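Local coordinates for protein nicotinate-nucleotide diphosphorylase (Carboxylating) (PDB 5HUO) that probably converts quinolinate and 5-phospho-alpha-D-ribose 1-diphosphate into nicotinate ribonucleotide, carbon dioxide and diphosphate, a step in NAD biosynthesis, at residues M276-I279 with S280-R283; L153-D156 with R157-V160; F85-V88 with F89-F92; N169-L172 with F173-A177; A216-P219 with F220-V224. One frame throughout, in Å; residues are numbered along the deposited sequence.

Contact 1 of 5, residues M276-I279 with S280-R283; sequences MTTI and SRFR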
loop_
_atom_site.group_PDB
_atom_site.type_symbol
_atom_site.label_atom_id
_atom_site.label_comp_id
_atom_site.label_asym_id
_atom_site.label_seq_id
_atom_site.Cartn_x
_atom_site.Cartn_y
_atom_site.Cartn_z
ATOM N N MET A 276 -0.157 0.713 40.301
ATOM C CA MET A 276 -0.280 -0.420 41.230
ATOM C C MET A 276 -0.462 -0.036 42.704
ATOM O O MET A 276 -1.283 -0.597 43.399
ATOM C CB MET A 276 0.941 -1.328 41.131
ATOM C CG MET A 276 0.788 -2.391 40.082
ATOM S SD MET A 276 -0.476 -3.540 40.606
ATOM C CE MET A 276 0.547 -4.895 41.133
ATOM N N THR A 277 0.355 0.894 43.173
ATOM C CA THR A 277 0.326 1.343 44.591
ATOM C C THR A 277 -0.940 2.182 44.886
ATOM O O THR A 277 -1.648 1.969 45.854
ATOM C CB THR A 277 1.625 2.121 44.979
ATOM O OG1 THR A 277 1.817 3.232 44.090
ATOM C CG2 THR A 277 2.839 1.196 44.904
ATOM N N THR A 278 -1.191 3.141 44.022
ATOM C CA THR A 278 -2.298 4.082 44.151
ATOM C C THR A 278 -3.703 3.498 43.953
ATOM O O THR A 278 -4.647 3.910 44.586
ATOM C CB THR A 278 -2.137 5.126 43.056
ATOM O OG1 THR A 278 -0.797 5.587 43.069
ATOM C CG2 THR A 278 -3.054 6.259 43.265
ATOM N N ILE A 279 -3.849 2.551 43.034
ATOM C CA ILE A 279 -5.192 2.133 42.584
ATOM C C ILE A 279 -6.142 1.702 43.739
ATOM O O ILE A 279 -7.335 1.842 43.633
ATOM C CB ILE A 279 -5.133 1.064 41.479
ATOM C CG1 ILE A 279 -6.511 0.882 40.864
ATOM C CG2 ILE A 279 -4.659 -0.259 42.029
ATOM C CD1 ILE A 279 -6.483 0.295 39.489
ATOM N N SER A 280 -5.598 1.162 44.824
ATOM C CA SER A 280 -6.423 0.622 45.947
ATOM C C SER A 280 -7.215 1.703 46.696
ATOM O O SER A 280 -8.247 1.429 47.285
ATOM C CB SER A 280 -5.546 -0.127 46.912
ATOM O OG SER A 280 -4.529 0.739 47.366
ATOM N N ARG A 281 -6.771 2.945 46.578
ATOM C CA ARG A 281 -7.455 4.097 47.214
ATOM C C ARG A 281 -8.899 4.269 46.752
ATOM O O ARG A 281 -9.710 4.861 47.446
ATOM C CB ARG A 281 -6.688 5.426 47.015
ATOM C CG ARG A 281 -6.868 6.102 45.677
ATOM C CD ARG A 281 -6.270 7.508 45.583
ATOM N NE ARG A 281 -5.650 7.687 44.242
ATOM C CZ ARG A 281 -5.434 8.803 43.524
ATOM N NH1 ARG A 281 -4.854 8.675 42.311
ATOM N NH2 ARG A 281 -5.783 10.024 43.949
ATOM N N PHE A 282 -9.215 3.789 45.561
ATOM C CA PHE A 282 -10.557 3.929 45.005
ATOM C C PHE A 282 -11.483 2.843 45.508
ATOM O O PHE A 282 -12.679 2.889 45.255
ATOM C CB PHE A 282 -10.534 3.957 43.475
ATOM C CG PHE A 282 -9.654 5.014 42.925
ATOM C CD1 PHE A 282 -10.114 6.299 42.770
ATOM C CD2 PHE A 282 -8.361 4.728 42.572
ATOM C CE1 PHE A 282 -9.290 7.301 42.259
ATOM C CE2 PHE A 282 -7.526 5.700 42.058
ATOM C CZ PHE A 282 -7.984 6.993 41.903
ATOM N N ARG A 283 -10.948 1.859 46.217
ATOM C CA ARG A 283 -11.782 0.738 46.682
ATOM C C ARG A 283 -13.030 1.211 47.424
ATOM O O ARG A 283 -12.978 2.089 48.283
ATOM C CB ARG A 283 -11.012 -0.204 47.567
ATOM C CG ARG A 283 -11.761 -1.497 47.805
ATOM C CD ARG A 283 -10.921 -2.431 48.650
ATOM N NE ARG A 283 -9.768 -2.959 47.924
ATOM C CZ ARG A 283 -8.565 -3.193 48.442
ATOM N NH1 ARG A 283 -8.304 -2.939 49.701
ATOM N NH2 ARG A 283 -7.615 -3.689 47.679
#
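Thr278 and Arg281 lie side by side and point the same way along one flank of a short helical turn, which runs into a 3-10 segment in the loop between strands 267-271 and 289-291 of the alpha/beta barrel domain. The turn is defined by its i to i+3 bonds: Arg281 N donates to Thr278 O over 3.1 Å at an N-H...O angle of 161°, and a weak bond of 3.3 Å joins Phe282 N to Ile279 O. On the threonine, CG2 rather than the hydroxyl does the touching; it stands anti to the backbone N and approaches Arg281 NE obliquely, at 3.1 Å. Arg281 CG sits between its own backbone N and carbonyl carbon (chi1 80°), a placement that brings it to 3.3 Å from Thr278 O and over one face of the Phe282 ring, offset toward the rim. That ring turns its edge to the preceding turn, with Phe282 CD2 3.2 Å from Ile279 O and the oxygen near the ring plane.

Ile279 departs in another direction: its CB heads away from 280-283, and the side chain packs on Tyr149, Ala152 and Leu153 of helix 122-153 and on Val290. At the start of the turn, Asp275 OD1 takes hydrogen bonds from Thr278 N and Thr277 OG1. The hydroxyl of Ser280 reaches back over the same turn, where OG makes a weak hydrogen bond of 3.5 Å to Thr277 O.

Contact 2 of 5, residues L153-D156 with R157-V160; sequences LGDD and RIKV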
loop_
_atom_site.group_PDB
_atom_site.type_symbol
_atom_site.label_atom_id
_atom_site.label_comp_id
_atom_site.label_asym_id
_atom_site.label_seq_id
_atom_site.Cartn_x
_atom_site.Cartn_y
_atom_site.Cartn_z
ATOM N N LEU A 153 -7.020 -3.260 42.982
ATOM C CA LEU A 153 -8.201 -2.422 43.240
ATOM C C LEU A 153 -9.161 -3.154 44.163
ATOM O O LEU A 153 -9.777 -2.558 45.014
ATOM C CB LEU A 153 -8.912 -2.070 41.912
ATOM C CG LEU A 153 -10.222 -1.302 41.977
ATOM C CD1 LEU A 153 -10.063 -0.001 42.718
ATOM C CD2 LEU A 153 -10.723 -1.063 40.567
ATOM N N GLY A 154 -9.326 -4.448 43.930
ATOM C CA GLY A 154 -10.251 -5.285 44.704
ATOM C C GLY A 154 -11.647 -4.704 44.860
ATOM O O GLY A 154 -12.181 -4.646 45.944
ATOM N N ASP A 155 -12.224 -4.238 43.760
ATOM C CA ASP A 155 -13.640 -3.844 43.733
ATOM C C ASP A 155 -14.266 -4.095 42.346
ATOM O O ASP A 155 -14.076 -3.330 41.436
ATOM C CB ASP A 155 -13.808 -2.407 44.199
ATOM C CG ASP A 155 -15.276 -2.038 44.441
ATOM O OD1 ASP A 155 -16.176 -2.825 44.096
ATOM O OD2 ASP A 155 -15.561 -0.932 44.949
ATOM N N ASP A 156 -14.979 -5.210 42.217
ATOM C CA ASP A 156 -15.802 -5.582 41.037
ATOM C C ASP A 156 -16.671 -4.474 40.521
ATOM O O ASP A 156 -16.933 -4.401 39.342
ATOM C CB ASP A 156 -16.806 -6.705 41.402
ATOM C CG ASP A 156 -16.149 -8.034 41.656
ATOM O OD1 ASP A 156 -14.911 -8.151 41.493
ATOM O OD2 ASP A 156 -16.876 -8.970 42.031
ATOM N N ARG A 157 -17.215 -3.687 41.436
ATOM C CA ARG A 157 -18.146 -2.623 41.086
ATOM C C ARG A 157 -17.474 -1.500 40.338
ATOM O O ARG A 157 -18.125 -0.727 39.701
ATOM C CB ARG A 157 -18.812 -2.044 42.323
ATOM C CG ARG A 157 -19.770 -2.988 43.042
ATOM C CD ARG A 157 -20.041 -2.495 44.464
ATOM N NE ARG A 157 -18.815 -2.427 45.273
ATOM C CZ ARG A 157 -18.760 -2.104 46.560
ATOM N NH1 ARG A 157 -19.868 -1.763 47.210
ATOM N NH2 ARG A 157 -17.589 -2.107 47.189
ATOM N N ILE A 158 -16.159 -1.421 40.428
ATOM C CA ILE A 158 -15.347 -0.422 39.693
ATOM C C ILE A 158 -14.491 -1.085 38.620
ATOM O O ILE A 158 -13.689 -1.966 38.888
ATOM C CB ILE A 158 -14.407 0.360 40.608
ATOM C CG1 ILE A 158 -15.213 1.024 41.737
ATOM C CG2 ILE A 158 -13.623 1.378 39.794
ATOM C CD1 ILE A 158 -14.384 1.708 42.801
ATOM N N LYS A 159 -14.688 -0.635 37.400
ATOM C CA LYS A 159 -14.014 -1.177 36.236
ATOM C C LYS A 159 -12.707 -0.469 35.970
ATOM O O LYS A 159 -12.531 0.717 36.279
ATOM C CB LYS A 159 -14.912 -1.088 35.007
ATOM C CG LYS A 159 -16.069 -2.032 35.060
ATOM C CD LYS A 159 -17.089 -1.744 33.964
ATOM C CE LYS A 159 -18.146 -2.840 33.896
ATOM N NZ LYS A 159 -18.998 -2.910 35.117
ATOM N N VAL A 160 -11.821 -1.202 35.333
ATOM C CA VAL A 160 -10.526 -0.660 34.954
ATOM C C VAL A 160 -10.429 -0.445 33.436
ATOM O O VAL A 160 -10.516 -1.382 32.667
ATOM C CB VAL A 160 -9.394 -1.562 35.408
ATOM C CG1 VAL A 160 -8.060 -1.023 34.886
ATOM C CG2 VAL A 160 -9.377 -1.671 36.902
#
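Asp155 and Arg157 are joined twice, through side chain and through backbone, where the chain leaves helix 122-153 and turns into strand 159-161. Residues 155-158 form a type I beta turn, closed by Ile158 N donating to Asp155 O over 3.0 Å. Asp155 OD1 also accepts from Arg157 N at 3.0 Å, which makes an Asx turn inside the beta turn; this donor arrives from above the carboxylate plane. With Asp155 CG anti to its backbone N (chi1 -169°), the same oxygen faces the guanidinium and takes Arg157 NE on its syn side, 2.9 Å away and nearly straight at 171°. The second limb of the salt bridge, Arg157 NH2 to Asp155 OD2, is weak at 3.2 Å. The two flat groups stand 51° apart, so they do not form a coplanar pair.

The tightly packed part is apolar. Leu153 CD2 meets Ile158 CG2 at 3.9 Å, the two side chains crossing at about a right angle, and reaches Val160 CG2 at 4.0 Å. Ile158 CD1 lies 3.6 Å from Asp155 OD2. The loose side belongs to Asp156, whose CB points away from the following residues, and to Arg157; both are solvent-exposed.

Asp155 itself is buried, and its OD2 takes a further hydrogen bond from Gly284 N. A carboxylate supplied with an arginine and two backbone N-H groups would be expected to stay ionised despite its burial.

Contact 3 of 5, residues F85-V88 with F89-F92; sequences FQRV and FTLF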
loop_
_atom_site.group_PDB
_atom_site.type_symbol
_atom_site.label_atom_id
_atom_site.label_comp_id
_atom_site.label_asym_id
_atom_site.label_seq_id
_atom_site.Cartn_x
_atom_site.Cartn_y
_atom_site.Cartn_z
ATOM N N PHE A 85 0.048 -15.007 17.854
ATOM C CA PHE A 85 1.274 -15.861 17.824
ATOM C C PHE A 85 1.201 -16.915 16.721
ATOM O O PHE A 85 2.085 -17.023 15.887
ATOM C CB PHE A 85 1.468 -16.554 19.176
ATOM C CG PHE A 85 2.544 -17.581 19.182
ATOM C CD1 PHE A 85 3.839 -17.234 19.470
ATOM C CD2 PHE A 85 2.257 -18.899 18.924
ATOM C CE1 PHE A 85 4.838 -18.200 19.461
ATOM C CE2 PHE A 85 3.226 -19.869 18.969
ATOM C CZ PHE A 85 4.524 -19.530 19.218
ATOM N N GLN A 86 0.090 -17.615 16.711
ATOM C CA GLN A 86 -0.121 -18.673 15.725
ATOM C C GLN A 86 -0.113 -18.146 14.282
ATOM O O GLN A 86 0.400 -18.780 13.360
ATOM C CB GLN A 86 -1.444 -19.422 15.986
ATOM C CG GLN A 86 -1.387 -20.220 17.259
ATOM C CD GLN A 86 -2.627 -21.034 17.530
ATOM O OE1 GLN A 86 -3.343 -20.771 18.500
ATOM N NE2 GLN A 86 -2.907 -22.005 16.690
ATOM N N ARG A 87 -0.762 -17.003 14.113
ATOM C CA ARG A 87 -1.012 -16.446 12.767
ATOM C C ARG A 87 0.276 -16.034 12.081
ATOM O O ARG A 87 0.408 -16.126 10.891
ATOM C CB ARG A 87 -2.000 -15.270 12.858
ATOM C CG ARG A 87 -2.411 -14.729 11.510
ATOM C CD ARG A 87 -3.103 -15.757 10.656
ATOM N NE ARG A 87 -3.566 -15.190 9.418
ATOM C CZ ARG A 87 -3.759 -15.863 8.284
ATOM N NH1 ARG A 87 -4.124 -15.241 7.186
ATOM N NH2 ARG A 87 -3.589 -17.141 8.205
ATOM N N VAL A 88 1.245 -15.638 12.861
ATOM C CA VAL A 88 2.558 -15.290 12.303
ATOM C C VAL A 88 3.116 -16.470 11.505
ATOM O O VAL A 88 3.639 -16.293 10.395
ATOM C CB VAL A 88 3.566 -14.896 13.379
ATOM C CG1 VAL A 88 4.939 -14.684 12.781
ATOM C CG2 VAL A 88 3.139 -13.636 14.086
ATOM N N PHE A 89 3.011 -17.666 12.068
ATOM C CA PHE A 89 3.516 -18.907 11.380
ATOM C C PHE A 89 2.701 -19.239 10.145
ATOM O O PHE A 89 3.206 -19.514 9.108
ATOM C CB PHE A 89 3.495 -20.120 12.307
ATOM C CG PHE A 89 4.395 -19.994 13.482
ATOM C CD1 PHE A 89 5.712 -20.354 13.398
ATOM C CD2 PHE A 89 3.925 -19.455 14.679
ATOM C CE1 PHE A 89 6.563 -20.184 14.477
ATOM C CE2 PHE A 89 4.761 -19.285 15.770
ATOM C CZ PHE A 89 6.080 -19.670 15.663
ATOM N N THR A 90 1.416 -19.138 10.298
ATOM C CA THR A 90 0.452 -19.505 9.274
ATOM C C THR A 90 0.445 -18.617 8.013
ATOM O O THR A 90 0.171 -19.082 6.924
ATOM C CB THR A 90 -0.926 -19.519 9.922
ATOM O OG1 THR A 90 -0.966 -20.661 10.759
ATOM C CG2 THR A 90 -1.966 -19.694 8.959
ATOM N N LEU A 91 0.710 -17.334 8.174
ATOM C CA LEU A 91 0.934 -16.442 7.029
ATOM C C LEU A 91 2.213 -16.760 6.242
ATOM O O LEU A 91 2.275 -16.562 5.035
ATOM C CB LEU A 91 1.094 -15.032 7.503
ATOM C CG LEU A 91 -0.156 -14.339 7.991
ATOM C CD1 LEU A 91 0.275 -13.037 8.653
ATOM C CD2 LEU A 91 -1.101 -14.058 6.842
ATOM N N PHE A 92 3.203 -17.284 6.948
ATOM C CA PHE A 92 4.517 -17.598 6.381
ATOM C C PHE A 92 4.587 -18.957 5.665
ATOM O O PHE A 92 5.231 -19.088 4.624
ATOM C CB PHE A 92 5.556 -17.584 7.494
ATOM C CG PHE A 92 6.988 -17.562 7.017
ATOM C CD1 PHE A 92 7.619 -16.369 6.695
ATOM C CD2 PHE A 92 7.705 -18.735 6.925
ATOM C CE1 PHE A 92 8.944 -16.349 6.251
ATOM C CE2 PHE A 92 9.025 -18.732 6.490
ATOM C CZ PHE A 92 9.657 -17.534 6.152
#
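Regular i to i+4 bonds run from Gln86 and Arg87 to the next turn of helix 82-92: Leu91 N donates to Arg87 O over 3.0 Å at 167°, and Thr90 N to Gln86 O over 3.2 Å.

This spacing puts Phe85 and Phe89 on one flank, where they form an edge-to-face pair with centroids 5.1 Å apart and planes at 61°. Phe89 supplies the edge, its CE2 coming over one face of the Phe85 ring, toward the rim, to 3.5 Å from Phe85 CZ. Different first torsions allow this, because Phe85 CG is anti to the backbone N whereas Phe89 CG lies beside it.

On another flank the Arg87 chain bends at chi2 (61°) and runs forward along the helix, toward its next turn. Leu91 CD2 then lies over one face of the guanidinium, 3.3 Å from Arg87 NH1, while Thr90 CG2 approaches its edge, 3.1 Å from Arg87 NH2. The charge has its partner in Asp39 of helix 35-49, which forms a salt bridge with NH1.

Both rings rest on Ala132 of helix 122-153; Phe85 also touches Leu116 and Ile118, and Phe89 touches Val95 and Phe97. Val88 and Leu91 pack on Leu42. The helix is thus held between sheet strands and helix 122-153 on its aromatic flank and helix 35-49 on the other, in the alpha/beta sandwich of the N-terminal domain.

Contact 4 of 5, residues N169-L172 with F173-A177; sequences NLRL and FEKYA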
loop_
_atom_site.group_PDB
_atom_site.type_symbol
_atom_site.label_atom_id
_atom_site.label_comp_id
_atom_site.label_asym_id
_atom_site.label_seq_id
_atom_site.Cartn_x
_atom_site.Cartn_y
_atom_site.Cartn_z
ATOM N N ASN A 169 0.311 2.357 16.136
ATOM C CA ASN A 169 -0.053 1.282 15.160
ATOM C C ASN A 169 -0.332 -0.107 15.724
ATOM O O ASN A 169 -0.411 -1.070 15.003
ATOM C CB ASN A 169 0.977 1.262 14.010
ATOM C CG ASN A 169 0.962 2.582 13.205
ATOM O OD1 ASN A 169 -0.117 3.164 12.950
ATOM N ND2 ASN A 169 2.123 3.054 12.839
ATOM N N LEU A 170 -0.406 -0.217 17.033
ATOM C CA LEU A 170 -0.773 -1.462 17.659
ATOM C C LEU A 170 -1.992 -1.289 18.636
ATOM O O LEU A 170 -2.278 -2.198 19.406
ATOM C CB LEU A 170 0.388 -2.088 18.429
ATOM C CG LEU A 170 1.587 -2.485 17.612
ATOM C CD1 LEU A 170 2.727 -2.956 18.507
ATOM C CD2 LEU A 170 1.181 -3.607 16.659
ATOM N N ARG A 171 -2.706 -0.191 18.542
ATOM C CA ARG A 171 -3.790 0.088 19.488
ATOM C C ARG A 171 -4.816 -1.050 19.603
ATOM O O ARG A 171 -5.161 -1.476 20.670
ATOM C CB ARG A 171 -4.526 1.391 19.146
ATOM C CG ARG A 171 -5.563 1.740 20.151
ATOM C CD ARG A 171 -6.042 3.144 19.960
ATOM N NE ARG A 171 -5.035 4.122 20.306
ATOM C CZ ARG A 171 -5.098 5.419 19.991
ATOM N NH1 ARG A 171 -6.084 5.926 19.284
ATOM N NH2 ARG A 171 -4.124 6.248 20.341
ATOM N N LEU A 172 -5.229 -1.536 18.474
ATOM C CA LEU A 172 -6.123 -2.653 18.406
ATOM C C LEU A 172 -5.700 -3.832 19.260
ATOM O O LEU A 172 -6.537 -4.489 19.901
ATOM C CB LEU A 172 -6.160 -3.118 16.962
ATOM C CG LEU A 172 -7.128 -4.195 16.604
ATOM C CD1 LEU A 172 -8.553 -3.603 16.664
ATOM C CD2 LEU A 172 -6.823 -4.624 15.208
ATOM N N PHE A 173 -4.423 -4.135 19.208
ATOM C CA PHE A 173 -3.868 -5.350 19.831
ATOM C C PHE A 173 -3.782 -5.096 21.329
ATOM O O PHE A 173 -4.074 -5.964 22.143
ATOM C CB PHE A 173 -2.454 -5.704 19.314
ATOM C CG PHE A 173 -2.384 -6.124 17.869
ATOM C CD1 PHE A 173 -2.350 -5.211 16.869
ATOM C CD2 PHE A 173 -2.280 -7.426 17.518
ATOM C CE1 PHE A 173 -2.292 -5.599 15.535
ATOM C CE2 PHE A 173 -2.248 -7.814 16.194
ATOM C CZ PHE A 173 -2.262 -6.900 15.194
ATOM N N GLU A 174 -3.372 -3.911 21.684
ATOM C CA GLU A 174 -3.235 -3.527 23.087
ATOM C C GLU A 174 -4.597 -3.429 23.745
ATOM O O GLU A 174 -4.797 -3.881 24.840
ATOM C CB GLU A 174 -2.439 -2.237 23.212
ATOM C CG GLU A 174 -1.018 -2.430 22.680
ATOM C CD GLU A 174 -0.115 -1.232 22.876
ATOM O OE1 GLU A 174 -0.612 -0.069 23.026
ATOM O OE2 GLU A 174 1.120 -1.430 22.883
ATOM N N LYS A 175 -5.565 -2.899 23.034
ATOM C CA LYS A 175 -6.931 -2.797 23.576
ATOM C C LYS A 175 -7.411 -4.197 23.880
ATOM O O LYS A 175 -8.119 -4.423 24.860
ATOM C CB LYS A 175 -7.857 -2.091 22.598
ATOM C CG LYS A 175 -7.495 -0.611 22.432
ATOM C CD LYS A 175 -8.307 0.297 23.355
ATOM C CE LYS A 175 -7.753 1.712 23.345
ATOM N NZ LYS A 175 -8.578 2.654 24.145
ATOM N N TYR A 176 -7.092 -5.130 22.987
ATOM C CA TYR A 176 -7.570 -6.492 23.112
ATOM C C TYR A 176 -6.968 -7.082 24.399
ATOM O O TYR A 176 -7.688 -7.697 25.193
ATOM C CB TYR A 176 -7.202 -7.330 21.861
ATOM C CG TYR A 176 -7.363 -8.827 22.029
ATOM C CD1 TYR A 176 -8.627 -9.417 22.100
ATOM C CD2 TYR A 176 -6.238 -9.655 22.182
ATOM C CE1 TYR A 176 -8.772 -10.787 22.304
ATOM C CE2 TYR A 176 -6.391 -11.024 22.329
ATOM C CZ TYR A 176 -7.676 -11.576 22.419
ATOM O OH TYR A 176 -7.824 -12.904 22.648
ATOM N N ALA A 177 -5.658 -6.941 24.557
ATOM C CA ALA A 177 -4.948 -7.472 25.715
ATOM C C ALA A 177 -5.488 -6.964 27.045
ATOM O O ALA A 177 -5.582 -7.716 28.021
ATOM C CB ALA A 177 -3.485 -7.095 25.643
#
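Leu170 O receives two backbone donors, Phe173 N at 2.9 Å and Glu174 N at 3.1 Å, as befits the N-cap residue of helix 171-180. The Glu174 bond is the straighter one, with an N-H...O angle of 165° against 132°. Lys175 N to Arg171 O, at 2.8 Å, carries the helical pattern onward. Among the side chains, Leu170 CD2 touches Phe173 CD1 at 3.9 Å, and Arg171 and Lys175 run side by side in the same direction, their CG atoms 3.8 Å apart. The Lys175 chain bends at chi2 (-94°), which brings its CE back beside Arg171 CG at 3.9 Å.

Further out, Lys175 NZ makes a salt bridge with Asp162 and hydrogen bonds to the carbonyls of Thr163 and Arg187. Arg171 NH1 is held by Phe188 O and by Asp49 of the third subunit, with NE on Thr166 OG1. Glu174 OE2 meets Thr167 OG1 and His138 NE2.

A sulfate, probably from the crystallisation liquor, lies about 6 Å from the Lys175 side chain and may mark a pocket. The aliphatic stems pack together; Arg171 NE and Lys175 NZ are 5.4 Å apart, and each side chain has its own carboxylate, which probably balances the two positive charges.

Contact 5 of 5, residues A216-P219 with F220-V224; sequences AYAP and FVKMV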
loop_
_atom_site.group_PDB
_atom_site.type_symbol
_atom_site.label_atom_id
_atom_site.label_comp_id
_atom_site.label_asym_id
_atom_site.label_seq_id
_atom_site.Cartn_x
_atom_site.Cartn_y
_atom_site.Cartn_z
ATOM N N ALA A 216 -24.437 19.774 19.760
ATOM C CA ALA A 216 -24.909 20.390 18.493
ATOM C C ALA A 216 -24.125 19.929 17.263
ATOM O O ALA A 216 -24.625 19.951 16.146
ATOM C CB ALA A 216 -24.848 21.913 18.609
ATOM N N TYR A 217 -22.873 19.580 17.492
ATOM C CA TYR A 217 -21.920 19.321 16.412
ATOM C C TYR A 217 -21.990 17.891 15.941
ATOM O O TYR A 217 -21.781 17.587 14.780
ATOM C CB TYR A 217 -20.469 19.662 16.874
ATOM C CG TYR A 217 -19.468 19.537 15.734
ATOM C CD1 TYR A 217 -19.419 20.495 14.733
ATOM C CD2 TYR A 217 -18.654 18.414 15.608
ATOM C CE1 TYR A 217 -18.590 20.380 13.644
ATOM C CE2 TYR A 217 -17.819 18.295 14.512
ATOM C CZ TYR A 217 -17.791 19.297 13.536
ATOM O OH TYR A 217 -16.955 19.222 12.443
ATOM N N ALA A 218 -22.217 17.009 16.902
ATOM C CA ALA A 218 -22.309 15.560 16.661
ATOM C C ALA A 218 -23.490 14.952 17.417
ATOM O O ALA A 218 -23.310 14.242 18.432
ATOM C CB ALA A 218 -21.029 14.910 17.106
ATOM N N PRO A 219 -24.722 15.225 16.957
ATOM C CA PRO A 219 -25.905 14.884 17.787
ATOM C C PRO A 219 -26.144 13.405 17.892
ATOM O O PRO A 219 -25.899 12.669 16.947
ATOM C CB PRO A 219 -27.069 15.512 17.065
ATOM C CG PRO A 219 -26.473 16.406 16.032
ATOM C CD PRO A 219 -25.062 16.024 15.789
ATOM N N PHE A 220 -26.521 12.992 19.104
ATOM C CA PHE A 220 -27.149 11.674 19.376
ATOM C C PHE A 220 -26.228 10.455 19.363
ATOM O O PHE A 220 -26.399 9.596 20.218
ATOM C CB PHE A 220 -28.347 11.403 18.412
ATOM C CG PHE A 220 -29.284 12.540 18.285
ATOM C CD1 PHE A 220 -29.565 13.387 19.388
ATOM C CD2 PHE A 220 -29.899 12.789 17.087
ATOM C CE1 PHE A 220 -30.404 14.487 19.272
ATOM C CE2 PHE A 220 -30.772 13.877 16.975
ATOM C CZ PHE A 220 -31.022 14.721 18.067
ATOM N N VAL A 221 -25.334 10.370 18.373
ATOM C CA VAL A 221 -24.577 9.143 18.102
ATOM C C VAL A 221 -23.172 9.118 18.688
ATOM O O VAL A 221 -22.512 8.087 18.611
ATOM C CB VAL A 221 -24.448 8.840 16.609
ATOM C CG1 VAL A 221 -25.819 8.702 15.967
ATOM C CG2 VAL A 221 -23.664 9.903 15.909
ATOM N N LYS A 222 -22.796 10.178 19.377
ATOM C CA LYS A 222 -21.546 10.227 20.154
ATOM C C LYS A 222 -21.766 10.463 21.656
ATOM O O LYS A 222 -22.432 11.420 22.035
ATOM C CB LYS A 222 -20.650 11.391 19.686
ATOM C CG LYS A 222 -20.248 11.376 18.215
ATOM C CD LYS A 222 -19.138 10.416 17.966
ATOM C CE LYS A 222 -18.744 10.455 16.514
ATOM N NZ LYS A 222 -19.012 9.164 15.858
ATOM N N MET A 223 -21.182 9.604 22.495
ATOM C CA MET A 223 -21.085 9.869 23.934
ATOM C C MET A 223 -20.209 11.065 24.175
ATOM O O MET A 223 -19.311 11.381 23.385
ATOM C CB MET A 223 -20.471 8.726 24.692
ATOM C CG MET A 223 -21.373 7.499 24.716
ATOM S SD MET A 223 -23.000 7.715 25.537
ATOM C CE MET A 223 -23.490 5.989 25.904
ATOM N N VAL A 224 -20.527 11.806 25.225
ATOM C CA VAL A 224 -19.788 13.012 25.564
ATOM C C VAL A 224 -19.306 12.874 26.961
ATOM O O VAL A 224 -20.079 12.595 27.899
ATOM C CB VAL A 224 -20.637 14.286 25.444
ATOM C CG1 VAL A 224 -19.906 15.498 26.009
ATOM C CG2 VAL A 224 -20.955 14.575 23.996
#
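Phe220 folds back on Pro219 just after helix 207-217, in a classic gamma turn centred on the phenylalanine. The evidence is a hydrogen bond of 2.8 Å from Val221 N to Pro219 O together with a positive phi of 76° at Phe220. Starting at the backbone, Phe220 CB lies 3.1 Å from Pro219 O. Next, CG stands anti to its own carbonyl carbon (chi1 -47°), so the ring swings back over the proline, and Phe220 CG comes to 3.9 Å from Pro219 CB. Farther along, Phe220 CE1 is 4.1 Å from Pro219 CB, and Phe220 CZ at the tip is 4.2 Å from Pro219 CB. Such even spacing describes a CH-pi contact: Pro219 CB sits over the centre of the ring, 6° off its normal. The ring also meets Tyr289 of the second subunit.

Beyond the turn, Lys222 CG touches Ala218 CB at 3.8 Å, so the two limbs of the loop touch there. The loop thus joins helix 207-217 to strand 224-228, with Ala218 resting on Ile194 of the neighbouring strand 194-196 and the phenylalanine ring at a subunit interface.

In the fold
From the N terminus, contact 3 comes first, within helix 82-92 of the N-terminal domain. Contact 2 then turns the chain from helix 122-153 into strand 159-161, contact 4 starts helix 171-180, contact 5 links helix 207-217 to strand 224-228, and contact 1 lies in the loop before strand 289-291. All five are local and in series; none nests or crosses. Contacts 1 and 2 nevertheless meet in space, where Arg283 NE to Leu153 O, at 2.9 Å, is a probable hydrogen bond that ties the end of helix 122-153 to the loop between strands 267-271 and 289-291. Contact 4 lies nearest the chain centre, about 18 Å from contact 3 between centres. Contacts 4 and 5 both touch the third subunit.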